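Local coordinates for protein tail component (Lactobacillus phage J-1, PDB 5LY8) that forms part of the phage distal tail, here its second carbohydrate-binding module, which probably recognises saccharides on the surface of the Lactobacillus host, at residues 29-34 / 75-79; 34-38 / 120-125; 82-87 / 231-237; 94-100 / 112-116. All blocks are in the same frame, centred on the assembly; numbering follows the deposited sequence.

Contact 1: residues 29-34 / 75-79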
loop_
_atom_site.group_PDB
_atom_site.type_symbol
_atom_site.label_atom_id
_atom_site.label_comp_id
_atom_site.label_asym_id
_atom_site.label_seq_id
_atom_site.Cartn_x
_atom_site.Cartn_y
_atom_site.Cartn_z
ATOM N N VAL A 29 -15.638 -4.839 -1.942
ATOM C CA VAL A 29 -14.417 -5.044 -1.165
ATOM C C VAL A 29 -14.682 -6.002 -0.019
ATOM O O VAL A 29 -15.847 -6.221 0.372
ATOM C CB VAL A 29 -13.827 -3.721 -0.606
ATOM C CG1 VAL A 29 -13.385 -2.792 -1.716
ATOM C CG2 VAL A 29 -14.773 -3.024 0.374
ATOM N N THR A 30 -13.598 -6.549 0.561
ATOM C CA THR A 30 -13.703 -7.387 1.739
ATOM C C THR A 30 -12.814 -6.841 2.833
ATOM O O THR A 30 -11.720 -6.321 2.565
ATOM C CB THR A 30 -13.470 -8.852 1.426
ATOM O OG1 THR A 30 -12.203 -8.982 0.825
ATOM C CG2 THR A 30 -14.546 -9.439 0.519
ATOM N N LEU A 31 -13.280 -6.957 4.059
ATOM C CA LEU A 31 -12.603 -6.438 5.223
ATOM C C LEU A 31 -11.835 -7.489 5.951
ATOM O O LEU A 31 -12.327 -8.598 6.154
ATOM C CB LEU A 31 -13.645 -5.819 6.171
ATOM C CG LEU A 31 -14.478 -4.676 5.567
ATOM C CD1 LEU A 31 -15.734 -4.384 6.410
ATOM C CD2 LEU A 31 -13.615 -3.434 5.319
ATOM N N ASN A 32 -10.605 -7.152 6.364
ATOM C CA ASN A 32 -9.811 -7.999 7.238
ATOM C C ASN A 32 -9.610 -9.442 6.755
ATOM O O ASN A 32 -9.542 -10.364 7.581
ATOM C CB ASN A 32 -10.403 -7.950 8.660
ATOM C CG ASN A 32 -10.355 -6.546 9.187
ATOM O OD1 ASN A 32 -9.357 -5.841 8.984
ATOM N ND2 ASN A 32 -11.368 -6.134 9.924
ATOM N N ASN A 33 -9.410 -9.630 5.443
ATOM C CA ASN A 33 -9.196 -10.976 4.908
ATOM C C ASN A 33 -8.274 -10.940 3.691
ATOM O O ASN A 33 -8.458 -11.726 2.739
ATOM C CB ASN A 33 -10.558 -11.625 4.574
ATOM C CG ASN A 33 -11.225 -11.019 3.361
ATOM O OD1 ASN A 33 -10.932 -9.883 2.960
ATOM N ND2 ASN A 33 -12.068 -11.792 2.681
ATOM N N GLY A 34 -7.296 -10.041 3.716
ATOM C CA GLY A 34 -6.371 -9.903 2.608
ATOM C C GLY A 34 -4.996 -10.454 2.890
ATOM O O GLY A 34 -4.820 -11.334 3.736
ATOM N N GLY A 75 -4.134 -4.073 12.618
ATOM C CA GLY A 75 -4.986 -2.968 12.212
ATOM C C GLY A 75 -5.884 -3.425 11.092
ATOM O O GLY A 75 -5.766 -4.564 10.623
ATOM N N PRO A 76 -6.770 -2.544 10.652
ATOM C CA PRO A 76 -7.744 -2.925 9.626
ATOM C C PRO A 76 -7.168 -3.048 8.235
ATOM O O PRO A 76 -6.203 -2.359 7.900
ATOM C CB PRO A 76 -8.780 -1.794 9.683
ATOM C CG PRO A 76 -8.016 -0.634 10.161
ATOM C CD PRO A 76 -7.008 -1.176 11.153
ATOM N N SER A 77 -7.772 -3.919 7.439
ATOM C CA SER A 77 -7.440 -4.036 6.037
ATOM C C SER A 77 -8.677 -4.049 5.183
ATOM O O SER A 77 -9.782 -4.420 5.644
ATOM C CB SER A 77 -6.592 -5.267 5.748
ATOM O OG SER A 77 -7.423 -6.415 5.689
ATOM N N MET A 78 -8.482 -3.697 3.916
ATOM C CA MET A 78 -9.520 -3.709 2.898
ATOM C C MET A 78 -8.898 -4.308 1.653
ATOM O O MET A 78 -7.743 -3.996 1.327
ATOM C CB MET A 78 -10.027 -2.294 2.648
ATOM C CG MET A 78 -11.236 -2.242 1.728
ATOM S SD MET A 78 -11.934 -0.593 1.577
ATOM C CE MET A 78 -12.602 -0.390 3.226
ATOM N N SER A 79 -9.653 -5.179 0.962
ATOM C CA SER A 79 -9.147 -5.874 -0.217
ATOM C C SER A 79 -10.188 -5.931 -1.298
ATOM O O SER A 79 -11.378 -5.911 -1.011
ATOM C CB SER A 79 -8.775 -7.315 0.142
ATOM O OG SER A 79 -7.737 -7.344 1.104
HETATM O O HOH W 1 -9.052 -7.199 3.510
#
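A short strand at Thr30 and Leu31 pairs antiparallel with 77-79, at the edge of one sheet of the carbohydrate-binding module. Thr30 and Ser79 make a hydrogen-bonded pair: Thr30 N donates to Ser79 O at 2.8 Å, and Ser79 N donates to Thr30 O at 2.9 Å. Leu31 and Met78 follow as a non-hydrogen-bonded pair. Their side chains share a face, with Leu31 CD2 3.8 Å from Met78 CE. Asn32 then serves Ser77 twice. Its N donates to Ser77 O at 2.9 Å, and its OD1 accepts from Ser77 N at 2.9 Å. Asn32 ND2 is satisfied by Gly52 O. Ser77 OG also bonds Gln50, and Ser79 OG bonds Thr210. As the chain turns away, Thr30 OG1 donates to Asn33 OD1 at 2.6 Å. One water fills the gap beneath this turn. It donates to Thr30 O at 3.0 Å and Ser77 OG at 2.8 Å, accepts from Asn33 N at 3.1 Å, and bonds Ser79 OG at 2.7 Å.

Contact 2: residues 34-38 / 120-125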
loop_
_atom_site.group_PDB
_atom_site.type_symbol
_atom_site.label_atom_id
_atom_site.label_comp_id
_atom_site.label_asym_id
_atom_site.label_seq_id
_atom_site.Cartn_x
_atom_site.Cartn_y
_atom_site.Cartn_z
ATOM N N GLY A 34 -7.296 -10.041 3.716
ATOM C CA GLY A 34 -6.371 -9.903 2.608
ATOM C C GLY A 34 -4.996 -10.454 2.890
ATOM O O GLY A 34 -4.820 -11.334 3.736
ATOM N N VAL A 35 -4.013 -9.912 2.181
ATOM C CA VAL A 35 -2.638 -10.402 2.260
ATOM C C VAL A 35 -1.744 -9.287 2.768
ATOM O O VAL A 35 -1.784 -8.163 2.252
ATOM C CB VAL A 35 -2.131 -10.879 0.877
ATOM C CG1 VAL A 35 -0.775 -11.557 1.010
ATOM C CG2 VAL A 35 -3.135 -11.808 0.186
ATOM N N THR A 36 -0.943 -9.589 3.798
ATOM C CA THR A 36 0.033 -8.637 4.358
ATOM C C THR A 36 1.441 -9.061 3.999
ATOM O O THR A 36 1.664 -10.230 3.700
ATOM C CB THR A 36 -0.083 -8.523 5.881
ATOM O OG1 THR A 36 0.294 -9.774 6.489
ATOM C CG2 THR A 36 -1.465 -8.122 6.311
ATOM N N ALA A 37 2.391 -8.118 3.989
ATOM C CA ALA A 37 3.755 -8.383 3.567
ATOM C C ALA A 37 4.778 -8.360 4.695
ATOM O O ALA A 37 5.783 -9.073 4.617
ATOM C CB ALA A 37 4.160 -7.386 2.483
ATOM N N PHE A 38 4.557 -7.555 5.753
ATOM C CA PHE A 38 5.562 -7.397 6.808
ATOM C C PHE A 38 6.056 -8.777 7.268
ATOM O O PHE A 38 5.256 -9.614 7.700
ATOM C CB PHE A 38 4.990 -6.621 7.987
ATOM C CG PHE A 38 6.016 -6.461 9.079
ATOM C CD1 PHE A 38 7.128 -5.645 8.898
ATOM C CD2 PHE A 38 5.896 -7.160 10.266
ATOM C CE1 PHE A 38 8.079 -5.510 9.904
ATOM C CE2 PHE A 38 6.867 -7.031 11.265
ATOM C CZ PHE A 38 7.948 -6.208 11.075
ATOM N N GLY A 120 -3.252 -15.159 -3.781
ATOM C CA GLY A 120 -3.002 -15.126 -2.352
ATOM C C GLY A 120 -1.599 -14.754 -1.926
ATOM O O GLY A 120 -1.315 -14.768 -0.719
ATOM N N LYS A 121 -0.708 -14.446 -2.869
ATOM C CA LYS A 121 0.664 -14.086 -2.532
ATOM C C LYS A 121 0.945 -12.662 -2.930
ATOM O O LYS A 121 0.433 -12.182 -3.948
ATOM C CB LYS A 121 1.643 -15.020 -3.257
ATOM C CG LYS A 121 1.620 -16.450 -2.704
ATOM C CD LYS A 121 2.789 -17.287 -3.255
ATOM C CE LYS A 121 2.706 -18.740 -2.834
ATOM N NZ LYS A 121 3.049 -18.899 -1.398
ATOM N N ILE A 122 1.793 -11.975 -2.159
ATOM C CA ILE A 122 2.273 -10.662 -2.541
ATOM C C ILE A 122 3.055 -10.738 -3.852
ATOM O O ILE A 122 3.949 -11.587 -4.012
ATOM C CB ILE A 122 3.214 -10.100 -1.445
ATOM C CG1 ILE A 122 2.519 -9.929 -0.081
ATOM C CG2 ILE A 122 3.890 -8.783 -1.904
ATOM C CD1 ILE A 122 1.429 -8.801 -0.066
ATOM N N VAL A 123 2.723 -9.809 -4.761
ATOM C CA VAL A 123 3.493 -9.553 -5.957
ATOM C C VAL A 123 4.279 -8.249 -5.724
ATOM O O VAL A 123 5.486 -8.216 -5.951
ATOM C CB VAL A 123 2.638 -9.539 -7.233
ATOM C CG1 VAL A 123 3.446 -9.055 -8.447
ATOM C CG2 VAL A 123 2.064 -10.923 -7.499
ATOM N N ALA A 124 3.608 -7.190 -5.247
ATOM C CA ALA A 124 4.296 -5.934 -4.920
ATOM C C ALA A 124 3.705 -5.359 -3.655
ATOM O O ALA A 124 2.489 -5.423 -3.456
ATOM C CB ALA A 124 4.162 -4.921 -6.072
ATOM N N SER A 125 4.562 -4.767 -2.802
ATOM C CA SER A 125 4.120 -4.160 -1.554
ATOM C C SER A 125 4.827 -2.855 -1.316
ATOM O O SER A 125 6.074 -2.826 -1.214
ATOM C CB SER A 125 4.379 -5.099 -0.377
ATOM O OG SER A 125 4.047 -4.450 0.849
#
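The loop 34-38 packs Val35 and Ala37 against the start of strand 121-130. The contact is small, at 240 Å², and rests on van der Waals packing. Val35 points toward the other segment. With chi1 in the t well, both Val35 methyls reach Gly120 O (CG2 at 3.6 Å, CG1 at 3.7 Å), and CG1 also lies 3.7 Å from Ile122 CD1. Ile122 leaves its backbone sideways. With both chi angles in the m well, its end swings in between Val35 and Ala37, and CG1 comes within 4.0 Å of Ala37 CB. Ala37 CB also sits 3.4 Å from Ser125 OG. The t rotamer of Ser125 brings that hydroxyl to Asn115 OD1, its hydrogen-bond partner. Thr36 points away, and its OG1 bonds Asn48. Gly120 has phi/psi of 87/2°, where a CB would jam against the preceding carbonyl oxygen. Between Ile122 and Ser125 the strand turns a corner. Val123 and Ala124 both face Leu116 there, a classic beta bulge. Strand 110-118 is the neighbour of this strand, and it also holds the loop: Asn115 ND2 bonds Val35 O, while the Glu113 carboxylate accepts from Ala37 N and Phe38 N.

Contact 3: residues 82-87 / 231-237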
loop_
_atom_site.group_PDB
_atom_site.type_symbol
_atom_site.label_atom_id
_atom_site.label_comp_id
_atom_site.label_asym_id
_atom_site.label_seq_id
_atom_site.Cartn_x
_atom_site.Cartn_y
_atom_site.Cartn_z
ATOM N N ILE A 82 -9.118 -8.066 -8.830
ATOM C CA ILE A 82 -8.747 -7.362 -10.057
ATOM C C ILE A 82 -8.887 -8.334 -11.214
ATOM O O ILE A 82 -8.131 -9.304 -11.272
ATOM C CB ILE A 82 -7.308 -6.797 -9.969
ATOM C CG1 ILE A 82 -7.201 -5.777 -8.819
ATOM C CG2 ILE A 82 -6.878 -6.150 -11.310
ATOM C CD1 ILE A 82 -5.729 -5.370 -8.580
ATOM N N PRO A 83 -9.846 -8.110 -12.133
ATOM C CA PRO A 83 -9.980 -8.994 -13.297
ATOM C C PRO A 83 -8.988 -8.584 -14.392
ATOM O O PRO A 83 -8.351 -7.532 -14.329
ATOM C CB PRO A 83 -11.436 -8.772 -13.728
ATOM C CG PRO A 83 -11.774 -7.401 -13.286
ATOM C CD PRO A 83 -10.828 -7.012 -12.157
ATOM N N LYS A 84 -8.855 -9.432 -15.402
ATOM C CA LYS A 84 -8.021 -9.157 -16.577
ATOM C C LYS A 84 -8.519 -7.891 -17.286
ATOM O O LYS A 84 -9.694 -7.517 -17.172
ATOM C CB LYS A 84 -8.097 -10.329 -17.562
ATOM C CG LYS A 84 -7.296 -11.520 -17.055
ATOM C CD LYS A 84 -7.498 -12.726 -17.974
ATOM C CE LYS A 84 -6.548 -13.813 -17.563
ATOM N NZ LYS A 84 -6.752 -15.056 -18.357
ATOM N N ASN A 85 -7.624 -7.224 -18.009
ATOM C CA ASN A 85 -8.043 -6.063 -18.789
ATOM C C ASN A 85 -8.917 -6.538 -19.999
ATOM O O ASN A 85 -9.075 -7.742 -20.234
ATOM C CB ASN A 85 -6.820 -5.225 -19.192
ATOM C CG ASN A 85 -5.902 -5.827 -20.218
ATOM O OD1 ASN A 85 -6.262 -6.756 -20.952
ATOM N ND2 ASN A 85 -4.679 -5.305 -20.290
ATOM N N SER A 86 -9.494 -5.606 -20.754
ATOM C CA SER A 86 -10.373 -5.949 -21.868
ATOM C C SER A 86 -9.670 -6.693 -22.999
ATOM O O SER A 86 -10.345 -7.289 -23.854
ATOM C CB SER A 86 -11.058 -4.700 -22.403
ATOM O OG SER A 86 -10.130 -3.952 -23.174
ATOM N N ASN A 87 -8.318 -6.668 -23.019
ATOM C CA ASN A 87 -7.532 -7.419 -23.993
ATOM C C ASN A 87 -7.170 -8.824 -23.464
ATOM O O ASN A 87 -6.385 -9.539 -24.092
ATOM C CB ASN A 87 -6.291 -6.626 -24.382
ATOM C CG ASN A 87 -5.638 -7.127 -25.642
ATOM O OD1 ASN A 87 -6.288 -7.454 -26.639
ATOM N ND2 ASN A 87 -4.330 -7.250 -25.596
ATOM N N PHE A 231 -7.379 1.520 -9.025
ATOM C CA PHE A 231 -6.457 0.722 -9.812
ATOM C C PHE A 231 -6.915 0.840 -11.253
ATOM O O PHE A 231 -8.121 0.712 -11.533
ATOM C CB PHE A 231 -6.515 -0.750 -9.405
ATOM C CG PHE A 231 -5.648 -1.655 -10.260
ATOM C CD1 PHE A 231 -4.366 -1.995 -9.857
ATOM C CD2 PHE A 231 -6.106 -2.131 -11.491
ATOM C CE1 PHE A 231 -3.572 -2.831 -10.648
ATOM C CE2 PHE A 231 -5.296 -2.937 -12.294
ATOM C CZ PHE A 231 -4.050 -3.299 -11.865
ATOM N N GLU A 232 -5.972 1.098 -12.159
ATOM C CA GLU A 232 -6.231 1.131 -13.588
ATOM C C GLU A 232 -5.263 0.292 -14.363
ATOM O O GLU A 232 -4.059 0.410 -14.160
ATOM C CB GLU A 232 -6.107 2.562 -14.155
ATOM C CG GLU A 232 -6.998 3.632 -13.575
ATOM C CD GLU A 232 -6.719 5.023 -14.122
ATOM O OE1 GLU A 232 -7.670 5.832 -14.101
ATOM O OE2 GLU A 232 -5.543 5.345 -14.422
ATOM N N TRP A 233 -5.784 -0.472 -15.325
ATOM C CA TRP A 233 -4.947 -1.075 -16.339
ATOM C C TRP A 233 -4.599 0.071 -17.298
ATOM O O TRP A 233 -5.474 0.884 -17.606
ATOM C CB TRP A 233 -5.704 -2.150 -17.113
ATOM C CG TRP A 233 -6.016 -3.366 -16.299
ATOM C CD1 TRP A 233 -7.250 -3.805 -15.927
ATOM C CD2 TRP A 233 -5.076 -4.293 -15.750
ATOM N NE1 TRP A 233 -7.143 -4.997 -15.256
ATOM C CE2 TRP A 233 -5.822 -5.325 -15.135
ATOM C CE3 TRP A 233 -3.680 -4.398 -15.789
ATOM C CZ2 TRP A 233 -5.214 -6.413 -14.499
ATOM C CZ3 TRP A 233 -3.081 -5.464 -15.132
ATOM C CH2 TRP A 233 -3.848 -6.447 -14.496
ATOM N N ILE A 234 -3.347 0.154 -17.751
ATOM C CA ILE A 234 -2.943 1.233 -18.654
ATOM C C ILE A 234 -2.301 0.660 -19.915
ATOM O O ILE A 234 -1.900 -0.513 -19.941
ATOM C CB ILE A 234 -2.075 2.306 -17.964
ATOM C CG1 ILE A 234 -0.728 1.722 -17.539
ATOM C CG2 ILE A 234 -2.825 3.023 -16.803
ATOM C CD1 ILE A 234 0.239 2.682 -16.854
ATOM N N ASN A 235 -2.265 1.475 -20.986
ATOM C CA ASN A 235 -1.708 1.064 -22.287
ATOM C C ASN A 235 -2.417 -0.226 -22.747
ATOM O O ASN A 235 -1.750 -1.222 -23.065
ATOM C CB ASN A 235 -0.172 0.856 -22.189
ATOM C CG ASN A 235 0.569 2.039 -21.625
ATOM O OD1 ASN A 235 0.413 3.188 -22.064
ATOM N ND2 ASN A 235 1.380 1.778 -20.625
ATOM N N VAL A 236 -3.775 -0.240 -22.661
ATOM C CA VAL A 236 -4.544 -1.442 -23.010
ATOM C C VAL A 236 -4.824 -1.385 -24.497
ATOM O O VAL A 236 -5.556 -0.490 -24.960
ATOM C CB VAL A 236 -5.871 -1.650 -22.233
ATOM C CG1 VAL A 236 -6.499 -3.006 -22.600
ATOM C CG2 VAL A 236 -5.676 -1.541 -20.725
ATOM N N ASP A 237 -4.336 -2.367 -25.258
ATOM C CA ASP A 237 -4.624 -2.410 -26.704
ATOM C C ASP A 237 -6.092 -2.608 -26.985
ATOM O O ASP A 237 -6.743 -3.344 -26.335
ATOM C CB ASP A 237 -3.912 -3.579 -27.365
ATOM C CG ASP A 237 -2.431 -3.415 -27.452
ATOM O OD1 ASP A 237 -1.936 -2.299 -27.250
ATOM O OD2 ASP A 237 -1.751 -4.415 -27.771
HETATM O O HOH W 2 -3.155 -3.030 -19.115
HETATM O O HOH W 3 -9.191 -4.342 -25.803
HETATM O O HOH W 4 -2.207 -7.441 -27.499
#
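The loop 82-87 runs alongside the last strand, 223-238, and lies over its aromatic side chains at one end of the carbohydrate-binding module. The two segments point almost the same way, 10° apart end to end.

Packing and CH-pi contacts come first. Ile82 CD1 sits over the face of the Phe231 ring, 3.9 Å from the ring centroid. Ile82 CG2 lies 3.6 Å from Trp233 CZ2. Asn85 CB makes a CH-pi contact over the face of the five-membered ring of Trp233, 3.7 Å from its centroid. Further on, Val236 CG1 packs 3.7 Å from Asn85 ND2 and 4.0 Å from Asn87 CB.

One direct hydrogen bond joins the segments. Trp233 NE1 donates to Pro83 O at 3.0 Å, at the edge of the indole.

Three waters make the remaining polar links. One bridges Asn85 ND2 (3.0 Å) and Ile234 O (2.9 Å). A second bridges Ser86 OG (2.8 Å) and Asp237 O (2.7 Å). A third bridges Asn87 ND2 (2.9 Å) and Asp237 OD2 (3.1 Å). The polar ends have other partners too: Asn85 OD1 accepts from Ser89 N, Ser86 OG bonds Glu15, and Asp237 OD1 bonds Gln12.

The chemistry thus changes along the loop. Ile82 meets buried rings directly, whereas at the exposed end the hydrogen bonds from Ser86 and Asn87 to Asp237 run through water.

Contact 4: residues 94-100 / 112-116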
loop_
_atom_site.group_PDB
_atom_site.type_symbol
_atom_site.label_atom_id
_atom_site.label_comp_id
_atom_site.label_asym_id
_atom_site.label_seq_id
_atom_site.Cartn_x
_atom_site.Cartn_y
_atom_site.Cartn_z
ATOM N N PHE A 94 0.011 -1.180 -15.402
ATOM C CA PHE A 94 -1.044 -0.665 -14.536
ATOM C C PHE A 94 -0.525 0.443 -13.687
ATOM O O PHE A 94 0.686 0.647 -13.595
ATOM C CB PHE A 94 -1.573 -1.793 -13.596
ATOM C CG PHE A 94 -0.557 -2.416 -12.661
ATOM C CD1 PHE A 94 -0.053 -1.703 -11.571
ATOM C CD2 PHE A 94 -0.110 -3.716 -12.863
ATOM C CE1 PHE A 94 0.916 -2.272 -10.731
ATOM C CE2 PHE A 94 0.812 -4.298 -11.981
ATOM C CZ PHE A 94 1.331 -3.568 -10.936
ATOM N N GLN A 95 -1.449 1.146 -13.032
ATOM C CA GLN A 95 -1.116 2.020 -11.919
ATOM C C GLN A 95 -2.120 1.803 -10.807
ATOM O O GLN A 95 -3.334 1.691 -11.059
ATOM C CB GLN A 95 -0.946 3.494 -12.268
ATOM C CG GLN A 95 -2.183 4.216 -12.718
ATOM C CD GLN A 95 -1.969 5.714 -12.731
ATOM O OE1 GLN A 95 -1.038 6.242 -12.103
ATOM N NE2 GLN A 95 -2.887 6.435 -13.353
ATOM N N PHE A 96 -1.613 1.773 -9.583
ATOM C CA PHE A 96 -2.396 1.564 -8.356
ATOM C C PHE A 96 -2.103 2.742 -7.462
ATOM O O PHE A 96 -0.954 2.892 -7.038
ATOM C CB PHE A 96 -1.920 0.250 -7.748
ATOM C CG PHE A 96 -2.481 -0.172 -6.422
ATOM C CD1 PHE A 96 -3.856 -0.151 -6.175
ATOM C CD2 PHE A 96 -1.658 -0.707 -5.453
ATOM C CE1 PHE A 96 -4.381 -0.633 -4.972
ATOM C CE2 PHE A 96 -2.180 -1.175 -4.245
ATOM C CZ PHE A 96 -3.543 -1.161 -4.016
ATOM N N VAL A 97 -3.104 3.597 -7.233
ATOM C CA VAL A 97 -2.892 4.902 -6.608
ATOM C C VAL A 97 -3.720 5.031 -5.359
ATOM O O VAL A 97 -4.954 4.850 -5.420
ATOM C CB VAL A 97 -3.257 6.023 -7.615
ATOM C CG1 VAL A 97 -2.991 7.413 -7.024
ATOM C CG2 VAL A 97 -2.485 5.860 -8.932
ATOM N N ASN A 98 -3.075 5.401 -4.252
ATOM C CA ASN A 98 -3.749 5.540 -2.973
ATOM C C ASN A 98 -3.356 6.837 -2.323
ATOM O O ASN A 98 -2.169 7.055 -2.055
ATOM C CB ASN A 98 -3.381 4.373 -2.089
ATOM C CG ASN A 98 -4.115 3.132 -2.505
ATOM O OD1 ASN A 98 -5.296 2.995 -2.217
ATOM N ND2 ASN A 98 -3.455 2.241 -3.243
ATOM N N ARG A 99 -4.336 7.712 -2.091
ATOM C CA ARG A 99 -4.077 9.012 -1.464
ATOM C C ARG A 99 -4.208 8.881 0.033
ATOM O O ARG A 99 -5.219 8.362 0.512
ATOM C CB ARG A 99 -5.071 10.049 -1.984
ATOM C CG ARG A 99 -4.790 11.427 -1.409
ATOM C CD ARG A 99 -5.550 12.504 -2.140
ATOM N NE ARG A 99 -5.403 13.765 -1.416
ATOM C CZ ARG A 99 -5.453 14.970 -1.977
ATOM N NH1 ARG A 99 -5.652 15.094 -3.286
ATOM N NH2 ARG A 99 -5.285 16.061 -1.233
ATOM N N VAL A 100 -3.213 9.381 0.776
ATOM C CA VAL A 100 -3.225 9.325 2.235
ATOM C C VAL A 100 -2.857 10.694 2.796
ATOM O O VAL A 100 -2.270 11.544 2.111
ATOM C CB VAL A 100 -2.226 8.259 2.791
ATOM C CG1 VAL A 100 -2.644 6.843 2.394
ATOM C CG2 VAL A 100 -0.784 8.542 2.344
ATOM N N PHE A 112 1.649 1.511 7.068
ATOM C CA PHE A 112 0.650 1.122 6.082
ATOM C C PHE A 112 1.305 0.325 4.985
ATOM O O PHE A 112 2.500 0.481 4.718
ATOM C CB PHE A 112 -0.210 2.270 5.521
ATOM C CG PHE A 112 0.479 3.343 4.727
ATOM C CD1 PHE A 112 1.005 3.074 3.468
ATOM C CD2 PHE A 112 0.475 4.658 5.166
ATOM C CE1 PHE A 112 1.594 4.089 2.708
ATOM C CE2 PHE A 112 1.009 5.679 4.375
ATOM C CZ PHE A 112 1.544 5.391 3.145
ATOM N N GLU A 113 0.512 -0.564 4.383
ATOM C CA GLU A 113 0.885 -1.327 3.199
ATOM C C GLU A 113 -0.174 -1.149 2.148
ATOM O O GLU A 113 -1.369 -1.276 2.445
ATOM C CB GLU A 113 1.028 -2.825 3.496
ATOM C CG GLU A 113 2.184 -3.156 4.415
ATOM C CD GLU A 113 2.356 -4.634 4.681
ATOM O OE1 GLU A 113 1.614 -5.464 4.092
ATOM O OE2 GLU A 113 3.241 -4.962 5.513
ATOM N N PHE A 114 0.262 -0.905 0.907
ATOM C CA PHE A 114 -0.584 -0.980 -0.281
ATOM C C PHE A 114 0.017 -2.106 -1.118
ATOM O O PHE A 114 1.149 -1.993 -1.614
ATOM C CB PHE A 114 -0.663 0.340 -1.039
ATOM C CG PHE A 114 -1.417 1.389 -0.251
ATOM C CD1 PHE A 114 -2.772 1.257 -0.026
ATOM C CD2 PHE A 114 -0.759 2.469 0.308
ATOM C CE1 PHE A 114 -3.472 2.210 0.734
ATOM C CE2 PHE A 114 -1.462 3.437 1.055
ATOM C CZ PHE A 114 -2.819 3.303 1.248
ATOM N N ASN A 115 -0.731 -3.218 -1.225
ATOM C CA ASN A 115 -0.247 -4.458 -1.806
ATOM C C ASN A 115 -1.034 -4.905 -2.998
ATOM O O ASN A 115 -2.263 -4.761 -3.024
ATOM C CB ASN A 115 -0.371 -5.568 -0.727
ATOM C CG ASN A 115 0.452 -5.288 0.499
ATOM O OD1 ASN A 115 1.422 -4.537 0.431
ATOM N ND2 ASN A 115 0.074 -5.848 1.637
ATOM N N LEU A 116 -0.316 -5.474 -3.973
ATOM C CA LEU A 116 -0.904 -6.137 -5.137
ATOM C C LEU A 116 -0.512 -7.602 -5.024
ATOM O O LEU A 116 0.644 -7.928 -4.708
ATOM C CB LEU A 116 -0.419 -5.516 -6.443
ATOM C CG LEU A 116 -0.891 -4.069 -6.624
ATOM C CD1 LEU A 116 -0.171 -3.414 -7.755
ATOM C CD2 LEU A 116 -2.417 -3.974 -6.832
#
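Two nearly antiparallel strands, 160° apart, face each other across the core of a beta-sandwich, the architecture of the concanavalin-like clan to which this module belongs. Their axes come within 9.0 Å, so they belong to different sheets and meet through side chains. Phe94 begins the contact, with CE1 3.4 Å from Leu116 CD1. Phe96 comes next. Leu116 CD2 sits over the face of its ring, 3.7 Å from the centroid, and Phe96 CE2 lies 3.9 Å from Phe114 CB. Asn98 is a buried polar residue among these groups. Its CB lies over the Phe114 ring, 3.5 Å from the centroid, while its OD1 is bonded by Ser229 OG and Trp226 NE1. Val100 closes the row. Its CG1 meets the edge of the Phe114 ring at CZ, 3.7 Å away, and its CG2 lies 3.9 Å from Phe112 CE2. Within its own sheet, strand 94-103 runs between strands 223-238 and 166-175. Strand 110-118 lies between 121-130 and 208-216 in the facing sheet. Side chains from 223-238 and 208-216, such as Phe231 and Trp209, extend the same core.

From the N terminus, contact 1 closes the first loop by pairing strand 30-31 with strand 73-81. Gly34 is shared with contact 2, which opens there and reaches forward to 120-125. Contacts 1 and 2 therefore cross. Contact 3 opens at 82-87, soon after contact 1 has closed, and closes near the C terminus at 231-237, so it crosses contact 2. Contact 4 spans a short loop nested inside both contacts 2 and 3. It joins the two main sheets. Contact 2 touches it through Ala37 and Glu113, and contact 3 through the pairing of Gln95 with Glu232. Contacts 1 and 2 fasten early segments to the mixed sheet, while contact 3 ties a loop to the six-stranded one.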